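Local coordinates for COG1633: Uncharacterized conserved protein (Magnetospirillum magnetotacticum, PDB 2OH3) that is uncharacterized but belongs to the rubrerythrin family of the ferritin clan and binds a zinc ion within a four-helix bundle, at residues Leu10-Ala15 / Pro67-Trp72. Sequence-based numbering, arbitrary orientation. Where two conformers were deposited one is given.
Sequences LAHAIA and PKLMSW
Leu-69 reaches from the loop after helix 37-61 onto helix 6-33, where Ala-11, His-12 and Ala-15 receive it. Its CB points toward the helix. A chi1 of -59° turns CG away from the carbonyl carbon, onto the side of the backbone N, and Leu-69 CG lies 4.1 Å from Ala-11 CB. Leu-69 CD1 makes the closer contacts, 3.6 Å from Ala-11 O and 3.7 Å from His-12 CA. Leu-69 CD1 also sits over the centre of the His-12 ring, 3.9 Å from the centroid and 11° off the ring normal, a CH-pi contact. The two side chains cross at about a right angle. One turn further on, Ala-15 CB touches Leu-69 CD1 at 4.1 Å. Leu-69 CD2 lies 4.0 Å from His-12 CE1, with ND1 next.

Pro-67 adds a second, smaller patch. Pro-67 CD packs on Ala-11 CB at 3.8 Å, and Pro-67 O lies 3.5 Å from Ala-11 CB. The His-12 ring is held from its own helix, since ND1 hydrogen-bonds to Glu-8 O; it also stacks with Tyr-111. Further along the loop, Ser-71 OG hydrogen-bonds to Glu-26 OE1 of the second subunit.

The contact lays the long inter-helix loop against the first helix of the ferritin-like four-helix bundle. Cohesion between the segments comes from apolar and CH-pi packing.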
loop_
_atom_site.group_PDB
_atom_site.type_symbol
_atom_site.label_atom_id
_atom_site.label_comp_id
_atom_site.label_asym_id
_atom_site.label_seq_id
_atom_site.Cartn_x
_atom_site.Cartn_y
_atom_site.Cartn_z
ATOM N N LEU A 10 -13.683 -7.530 -12.702
ATOM C CA LEU A 10 -13.218 -6.346 -13.399
ATOM C C LEU A 10 -12.711 -5.278 -12.412
ATOM O O LEU A 10 -11.716 -4.623 -12.694
ATOM C CB LEU A 10 -14.307 -5.799 -14.304
ATOM C CG LEU A 10 -14.677 -6.761 -15.460
ATOM C CD1 LEU A 10 -15.789 -6.137 -16.272
ATOM C CD2 LEU A 10 -13.454 -7.108 -16.333
ATOM N N ALA A 11 -13.340 -5.146 -11.253
ATOM C CA ALA A 11 -12.862 -4.233 -10.203
ATOM C C ALA A 11 -11.497 -4.639 -9.721
ATOM O O ALA A 11 -10.617 -3.783 -9.525
ATOM C CB ALA A 11 -13.856 -4.153 -9.022
ATOM N N HIS A 12 -11.296 -5.941 -9.541
ATOM C CA HIS A 12 -9.990 -6.439 -9.158
ATOM C C HIS A 12 -8.957 -6.148 -10.249
ATOM O O HIS A 12 -7.899 -5.560 -10.016
ATOM C CB HIS A 12 -10.032 -7.932 -8.856
ATOM C CG HIS A 12 -10.358 -8.253 -7.436
ATOM N ND1 HIS A 12 -11.657 -8.294 -6.953
ATOM C CD2 HIS A 12 -9.560 -8.589 -6.392
ATOM C CE1 HIS A 12 -11.640 -8.624 -5.674
ATOM N NE2 HIS A 12 -10.383 -8.803 -5.309
ATOM N N ALA A 13 -9.272 -6.527 -11.465
ATOM C CA ALA A 13 -8.360 -6.310 -12.558
ATOM C C ALA A 13 -7.952 -4.847 -12.737
ATOM O O ALA A 13 -6.767 -4.562 -12.937
ATOM C CB ALA A 13 -8.953 -6.894 -13.845
ATOM N N ILE A 14 -8.898 -3.908 -12.667
ATOM C CA ILE A 14 -8.575 -2.497 -12.808
ATOM C C ILE A 14 -7.652 -2.044 -11.676
ATOM O O ILE A 14 -6.710 -1.277 -11.868
ATOM C CB ILE A 14 -9.832 -1.608 -12.781
ATOM C CG1 ILE A 14 -10.620 -1.808 -14.050
ATOM C CG2 ILE A 14 -9.457 -0.145 -12.715
ATOM C CD1 ILE A 14 -11.978 -1.108 -14.039
ATOM N N ALA A 15 -7.968 -2.479 -10.481
ATOM C CA ALA A 15 -7.226 -2.034 -9.327
ATOM C C ALA A 15 -5.822 -2.578 -9.393
ATOM O O ALA A 15 -4.877 -1.867 -9.054
ATOM C CB ALA A 15 -7.937 -2.431 -8.050
ATOM N N PRO A 67 -17.799 -2.729 -7.639
ATOM C CA PRO A 67 -17.651 -2.498 -6.211
ATOM C C PRO A 67 -16.338 -1.801 -5.928
ATOM O O PRO A 67 -15.354 -1.993 -6.651
ATOM C CB PRO A 67 -17.684 -3.916 -5.609
ATOM C CG PRO A 67 -17.207 -4.817 -6.694
ATOM C CD PRO A 67 -17.554 -4.139 -8.009
ATOM N N LYS A 68 -16.353 -0.961 -4.907
ATOM C CA LYS A 68 -15.147 -0.360 -4.361
ATOM C C LYS A 68 -14.462 -1.453 -3.535
ATOM O O LYS A 68 -15.087 -2.074 -2.678
ATOM C CB LYS A 68 -15.511 0.857 -3.481
ATOM C CG LYS A 68 -14.318 1.535 -2.786
ATOM C CD LYS A 68 -14.753 2.753 -1.970
ATOM N N LEU A 69 -13.195 -1.704 -3.833
ATOM C CA LEU A 69 -12.379 -2.710 -3.162
ATOM C C LEU A 69 -11.582 -2.089 -2.029
ATOM O O LEU A 69 -11.299 -0.891 -2.044
ATOM C CB LEU A 69 -11.361 -3.286 -4.146
ATOM C CG LEU A 69 -11.896 -3.954 -5.390
ATOM C CD1 LEU A 69 -10.724 -4.626 -6.066
ATOM C CD2 LEU A 69 -12.969 -4.957 -5.040
HETATM N N MSE A 70 -11.208 -2.922 -1.069
HETATM C CA MSE A 70 -10.334 -2.503 0.023
HETATM C C MSE A 70 -8.883 -2.595 -0.434
HETATM O O MSE A 70 -8.536 -3.469 -1.214
HETATM C CB MSE A 70 -10.555 -3.394 1.235
HETATM C CG MSE A 70 -12.001 -3.424 1.739
HETATM SE SE MSE A 70 -12.623 -1.750 2.456
HETATM C CE MSE A 70 -13.335 -0.916 0.957
ATOM N N SER A 71 -8.045 -1.677 0.049
ATOM C CA SER A 71 -6.646 -1.592 -0.341
ATOM C C SER A 71 -5.903 -2.925 -0.317
ATOM O O SER A 71 -5.101 -3.184 -1.210
ATOM C CB SER A 71 -5.917 -0.574 0.529
ATOM O OG SER A 71 -6.127 -0.820 1.906
ATOM N N TRP A 72 -6.149 -3.763 0.696
ATOM C CA TRP A 72 -5.413 -5.030 0.808
ATOM C C TRP A 72 -5.820 -6.004 -0.287
ATOM O O TRP A 72 -5.077 -6.918 -0.572
ATOM C CB TRP A 72 -5.519 -5.684 2.205
ATOM C CG TRP A 72 -6.892 -5.726 2.718
ATOM C CD1 TRP A 72 -7.842 -6.695 2.513
ATOM C CD2 TRP A 72 -7.504 -4.712 3.481
ATOM N NE1 TRP A 72 -9.025 -6.327 3.130
ATOM C CE2 TRP A 72 -8.828 -5.108 3.729
ATOM C CE3 TRP A 72 -7.058 -3.490 3.973
ATOM C CZ2 TRP A 72 -9.694 -4.326 4.451
ATOM C CZ3 TRP A 72 -7.911 -2.721 4.690
ATOM C CH2 TRP A 72 -9.202 -3.124 4.930
#